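Side-chain contacts in transcription regulator (Haloarcula marismortui ATCC 43049, PDB 3CRJ), which probably binds DNA as a TetR-family transcription factor and represses genes under its control: residues D75-H78 / D79-T82; A87-N90 / L91-E95; A140-N143 / H144-E148. All coordinates share one frame; numbering follows the deposited sequence.

Contact 1 of 3, residues D75-H78 / D79-T82; sequences DSIH and DVET
The C-terminal end of helix 58-78, where regular winding gives way to the loop leading to helix 85-97, is marked by the pairing of Ile77 and Val80. Their side chains lie side by side and point the same way, with CG2 of Ile77 4.1 Å from CG1 of Val80, although the exact place of that valine methyl is uncertain in the model. For Ile77, chi1 of -58° sets CG1 beside the backbone N and leaves CG2 as the branch that reaches its neighbour. In the backbone, the N-H of Val80 turns back to the O of Ile77 at 2.8 Å, an i+3 to i bond rather than the alpha-helical i+4 to i, although the modelled position of that oxygen is uncertain. Asp79 N has two weak and doubtful options, Asp75 O at 3.2 Å and Ser76 O at 3.1 Å, neither of them well directed.

In TetR-type regulators the helix following the DNA-binding motif joins it to the helical regulatory core, and helix 58-78 holds the corresponding place here. At Val80 the chain leaves helical geometry, its psi reaching 100°. Ile77 is buried, resting on Met137 of helix 121-148 and on Glu95 of helix 85-97; Val80, partly exposed, leans on Leu91. The hydroxyl of Ser76 is turned back along its own helix, hydrogen-bonded to Phe73 O. Beyond the turn, the carbonyl oxygens of Val80 and Thr82 both receive NH1 of Arg88, which ties the outgoing loop to the next helix.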
# COMPACT_ATOMS: atom_id res chain seq x y z
N ASP A 75 -15.03 4.20 17.31
CA ASP A 75 -15.28 5.12 18.42
C ASP A 75 -15.12 6.57 18.02
O ASP A 75 -16.04 7.38 18.21
CB ASP A 75 -14.33 4.84 19.59
CG ASP A 75 -14.87 3.80 20.55
OD1 ASP A 75 -16.02 3.32 20.34
OD2 ASP A 75 -14.13 3.46 21.50
N SER A 76 -13.96 6.90 17.46
CA SER A 76 -13.62 8.29 17.15
C SER A 76 -14.56 8.90 16.12
O SER A 76 -14.86 10.09 16.19
CB SER A 76 -12.17 8.39 16.67
OG SER A 76 -12.00 7.67 15.46
N ILE A 77 -15.01 8.08 15.16
CA ILE A 77 -16.04 8.47 14.19
C ILE A 77 -17.42 8.72 14.83
O ILE A 77 -18.09 9.69 14.48
CB ILE A 77 -16.18 7.45 13.04
CG1 ILE A 77 -14.84 7.27 12.30
CG2 ILE A 77 -17.29 7.86 12.07
CD1 ILE A 77 -14.23 8.56 11.67
N HIS A 78 -17.83 7.87 15.78
CA HIS A 78 -19.05 8.13 16.54
C HIS A 78 -18.96 9.49 17.23
O HIS A 78 -19.97 10.04 17.63
CB HIS A 78 -19.33 7.04 17.59
CG HIS A 78 -19.70 5.71 17.02
ND1 HIS A 78 -20.12 5.54 15.71
CD2 HIS A 78 -19.75 4.48 17.59
CE1 HIS A 78 -20.39 4.26 15.50
NE2 HIS A 78 -20.18 3.60 16.63
N ASP A 79 -17.74 10.01 17.38
CA ASP A 79 -17.53 11.33 17.97
C ASP A 79 -17.99 12.41 17.03
O ASP A 79 -18.46 13.46 17.48
CB ASP A 79 -16.06 11.57 18.30
CG ASP A 79 -15.69 11.12 19.70
OD1 ASP A 79 -16.59 10.73 20.49
OD2 ASP A 79 -14.48 11.17 20.01
N VAL A 80 -17.85 12.18 15.73
CA VAL A 80 -18.33 13.17 14.76
C VAL A 80 -19.85 13.00 14.46
O VAL A 80 -20.27 12.13 13.71
CB VAL A 80 -17.43 13.24 13.48
CG1 VAL A 80 -17.04 11.86 12.99
CG2 VAL A 80 -18.08 14.07 12.37
N GLU A 81 -20.65 13.85 15.09
CA GLU A 81 -22.09 13.83 14.82
C GLU A 81 -22.53 14.82 13.72
O GLU A 81 -23.72 14.96 13.46
CB GLU A 81 -22.91 14.02 16.11
CG GLU A 81 -23.46 12.71 16.69
CD GLU A 81 -24.38 12.89 17.90
OE1 GLU A 81 -24.25 12.08 18.85
OE2 GLU A 81 -25.22 13.83 17.90
N THR A 82 -21.59 15.50 13.08
CA THR A 82 -22.00 16.42 12.04
C THR A 82 -22.62 15.66 10.86
O THR A 82 -22.07 14.65 10.38
CB THR A 82 -20.87 17.39 11.59
OG1 THR A 82 -21.45 18.51 10.92
CG2 THR A 82 -19.94 16.72 10.63

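Contact 2 of 3, residues A87-N90 / L91-E95; sequences ARLN and LLLDE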
# COMPACT_ATOMS: atom_id res chain seq x y z
N ALA A 87 -19.01 19.17 5.40
CA ALA A 87 -18.20 19.16 6.63
C ALA A 87 -17.85 17.75 7.11
O ALA A 87 -16.81 17.54 7.73
CB ALA A 87 -18.87 19.94 7.73
N ARG A 88 -18.72 16.80 6.79
CA ARG A 88 -18.56 15.45 7.31
C ARG A 88 -17.56 14.67 6.48
O ARG A 88 -16.76 13.88 7.03
CB ARG A 88 -19.90 14.73 7.34
CG ARG A 88 -19.92 13.58 8.33
CD ARG A 88 -21.08 12.60 8.11
NE ARG A 88 -20.82 11.36 8.84
CZ ARG A 88 -20.97 11.21 10.15
NH1 ARG A 88 -21.41 12.22 10.90
NH2 ARG A 88 -20.68 10.03 10.70
N LEU A 89 -17.60 14.87 5.17
CA LEU A 89 -16.63 14.23 4.31
C LEU A 89 -15.28 14.66 4.82
O LEU A 89 -14.45 13.82 5.22
CB LEU A 89 -16.81 14.63 2.84
CG LEU A 89 -16.01 13.80 1.83
CD1 LEU A 89 -16.06 12.26 2.07
CD2 LEU A 89 -16.43 14.10 0.43
N ASN A 90 -15.07 15.97 4.87
CA ASN A 90 -13.78 16.49 5.29
C ASN A 90 -13.28 15.89 6.60
O ASN A 90 -12.13 15.44 6.68
CB ASN A 90 -13.79 18.02 5.35
CG ASN A 90 -13.63 18.63 3.98
OD1 ASN A 90 -12.79 18.20 3.21
ND2 ASN A 90 -14.43 19.63 3.67
N LEU A 91 -14.15 15.88 7.60
CA LEU A 91 -13.83 15.37 8.91
C LEU A 91 -13.46 13.90 8.86
O LEU A 91 -12.57 13.45 9.57
CB LEU A 91 -15.02 15.59 9.83
CG LEU A 91 -15.00 16.85 10.72
CD1 LEU A 91 -14.24 18.03 10.10
CD2 LEU A 91 -16.43 17.26 11.16
N LEU A 92 -14.14 13.14 8.00
CA LEU A 92 -13.76 11.74 7.81
C LEU A 92 -12.39 11.64 7.16
O LEU A 92 -11.53 10.91 7.65
CB LEU A 92 -14.80 10.98 7.00
CG LEU A 92 -15.86 10.33 7.88
CD1 LEU A 92 -16.20 11.20 9.07
CD2 LEU A 92 -17.09 10.03 7.06
N LEU A 93 -12.19 12.39 6.08
CA LEU A 93 -10.90 12.41 5.44
C LEU A 93 -9.81 12.83 6.39
O LEU A 93 -8.73 12.23 6.37
CB LEU A 93 -10.90 13.31 4.21
CG LEU A 93 -11.77 12.70 3.13
CD1 LEU A 93 -11.98 13.73 2.00
CD2 LEU A 93 -11.18 11.34 2.65
N ASP A 94 -10.06 13.84 7.22
CA ASP A 94 -9.09 14.23 8.23
C ASP A 94 -8.79 13.06 9.13
O ASP A 94 -7.64 12.74 9.36
CB ASP A 94 -9.59 15.38 9.06
CG ASP A 94 -9.66 16.66 8.29
OD1 ASP A 94 -9.25 16.67 7.09
OD2 ASP A 94 -10.15 17.65 8.87
N GLU A 95 -9.84 12.40 9.60
CA GLU A 95 -9.68 11.25 10.47
C GLU A 95 -8.79 10.17 9.86
O GLU A 95 -7.96 9.58 10.55
CB GLU A 95 -11.04 10.70 10.83
CG GLU A 95 -11.09 10.18 12.22
CD GLU A 95 -10.81 11.26 13.25
OE1 GLU A 95 -10.00 10.98 14.18
OE2 GLU A 95 -11.39 12.37 13.15
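Leu89 and Leu93, one turn apart on helix 85-97, supply the apolar part of this contact. They cross obliquely, with CG of Leu89 4.0 Å from CD1 of Leu93. At Leu89 a chi1 of -169° sends CG to the side away from its own N, while CG of Leu93 stays beside its N (chi1 -68°); Leu89 rests on Leu138 and Val141 of helix 121-148, Leu93 on Arg187 of helix 181-198. More loosely, CD2 of Leu92 lies 4.3 Å from NE of Arg88, approaching the guanidinium at a slant.

The backbone supplies the regular four-residue hydrogen bonds of an alpha-helix. Leu93 N reaches Leu89 O at 2.8 Å, Asp94 N reaches Asn90 O at 2.7 Å, and Leu91 N bonds Ala87 O at 3.1 Å.

The charged and amide ends look outward to other elements. Asn90 OD1 and Asp94 OD1 both engage Arg187, the first by a hydrogen bond and the second by a salt bridge. An alanine in place of Asp94 removes the carboxylate, and Arg187 would probably be held less firmly, leaning on the Asn90 bond for its link to this face of the helix. The chemistry thus implies an amphipathic helix, with Leu89, Leu92 and Leu93 buried against neighbouring helices and loop, and the polar ends of Asn90 and Asp94 gripping Arg187.

Contact 3 of 3, residues A140-N143 / H144-E148; sequences AVIN and HGIDE
The amide of Asn143 and the imidazole of His144 are two flat groups near the end of helix 121-148. The side chain of Asn143 lies beside that of Ile146, pointing the same way, with OD1 of Asn143 4.2 Å from CD1 of Ile146. One face of the His144 ring carries CG of Glu148, 3.8 Å above the plane and displaced toward the rim. The ring is placed there by its first torsion: CG of His144 is anti to the backbone N, at -178°. NE2 makes a weak hydrogen bond to Thr83 OG1, and the side chain also touches Pro85 at the start of helix 85-97.

This is an ordinary stretch of helix in the all-helical C-terminal domain characteristic of TetR-family regulators. Four backbone bonds carry it, among them His144 N to Ala140 O at 3.1 Å, Gly145 N to Val141 O at 3.0 Å and Asp147 N to Asn143 O at 2.9 Å. Gly145, buried and without a side chain, is also backbone-bonded to Phe151, which brings the chain beyond the helix back against this segment.

The sides of the helical segment have separate partners. Val141 faces Arg88 and Leu89 of helix 85-97. Ile142 packs on Val159 and Thr160 of helix 156-176, and Ile146 on Phe151 and Asp153 of the intervening loop, so the two isoleucines together face the loop and helix that follow in the chain. Their side chains slant across each other, and the closest approach between them is Ile142 CG2 to Ile146 CD1, 4.1 Å.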
# COMPACT_ATOMS: atom_id res chain seq x y z
N ALA A 140 -21.77 6.68 2.49
CA ALA A 140 -22.92 7.25 3.19
C ALA A 140 -22.95 8.77 3.21
O ALA A 140 -24.01 9.34 3.09
CB ALA A 140 -23.04 6.71 4.62
N VAL A 141 -21.81 9.43 3.34
CA VAL A 141 -21.88 10.88 3.41
C VAL A 141 -22.01 11.43 1.99
O VAL A 141 -22.74 12.40 1.75
CB VAL A 141 -20.76 11.52 4.24
CG1 VAL A 141 -19.40 11.12 3.72
CG2 VAL A 141 -20.91 13.04 4.26
N ILE A 142 -21.35 10.75 1.06
CA ILE A 142 -21.49 11.09 -0.36
C ILE A 142 -22.93 10.94 -0.82
O ILE A 142 -23.45 11.76 -1.60
CB ILE A 142 -20.55 10.25 -1.26
CG1 ILE A 142 -19.09 10.65 -1.01
CG2 ILE A 142 -20.95 10.42 -2.74
CD1 ILE A 142 -18.06 9.79 -1.74
N ASN A 143 -23.59 9.90 -0.34
CA ASN A 143 -24.98 9.73 -0.73
C ASN A 143 -25.84 10.82 -0.13
O ASN A 143 -26.69 11.36 -0.82
CB ASN A 143 -25.49 8.33 -0.39
CG ASN A 143 -25.23 7.32 -1.51
OD1 ASN A 143 -25.24 7.68 -2.69
ND2 ASN A 143 -24.99 6.06 -1.14
N HIS A 144 -25.60 11.15 1.13
CA HIS A 144 -26.37 12.19 1.83
C HIS A 144 -26.34 13.55 1.11
O HIS A 144 -27.39 14.19 0.93
CB HIS A 144 -25.87 12.33 3.26
CG HIS A 144 -26.62 13.34 4.07
ND1 HIS A 144 -27.98 13.28 4.26
CD2 HIS A 144 -26.18 14.40 4.78
CE1 HIS A 144 -28.36 14.28 5.04
NE2 HIS A 144 -27.29 14.97 5.38
N GLY A 145 -25.14 13.96 0.70
CA GLY A 145 -24.94 15.20 -0.01
C GLY A 145 -25.58 15.19 -1.38
O GLY A 145 -26.13 16.21 -1.80
N ILE A 146 -25.51 14.06 -2.07
CA ILE A 146 -26.25 13.92 -3.33
C ILE A 146 -27.72 14.12 -3.07
O ILE A 146 -28.39 14.85 -3.81
CB ILE A 146 -26.04 12.54 -4.01
CG1 ILE A 146 -24.55 12.31 -4.37
CG2 ILE A 146 -26.99 12.37 -5.24
CD1 ILE A 146 -24.28 10.97 -5.04
N ASP A 147 -28.22 13.47 -2.03
CA ASP A 147 -29.61 13.65 -1.62
C ASP A 147 -29.90 15.11 -1.28
O ASP A 147 -30.89 15.62 -1.74
CB ASP A 147 -29.98 12.71 -0.48
CG ASP A 147 -29.95 11.25 -0.92
OD1 ASP A 147 -30.03 11.03 -2.15
OD2 ASP A 147 -29.87 10.33 -0.07
N GLU A 148 -29.05 15.77 -0.51
CA GLU A 148 -29.27 17.19 -0.20
C GLU A 148 -28.99 18.09 -1.41
O GLU A 148 -29.25 19.30 -1.37
CB GLU A 148 -28.44 17.67 1.01
CG GLU A 148 -28.68 16.96 2.34
CD GLU A 148 -30.09 17.13 2.87
OE1 GLU A 148 -30.60 16.19 3.51
OE2 GLU A 148 -30.71 18.20 2.66

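How the contacts relate
Contact 1 lies at the surface, where helix 58-78 runs into its loop, whereas contacts 2 and 3 are partly buried segments within helices 85-97 and 121-148. This place in the fold shows in their bonding: contact 1 has uncertain or weak backbone closures, the other two regular four-residue ones. Polar chemistry and packing join contact 1 to contact 2, the packing including Thr82 CG2 at 3.6 Å from Leu91 CD2. Contacts 2 and 3 meet through packing alone, Arg88 CB lying 3.7 Å from Val141 CG2. Contact 2 is therefore the intermediary; contacts 1 and 3 do not touch, their nearest atoms being about 6 Å apart.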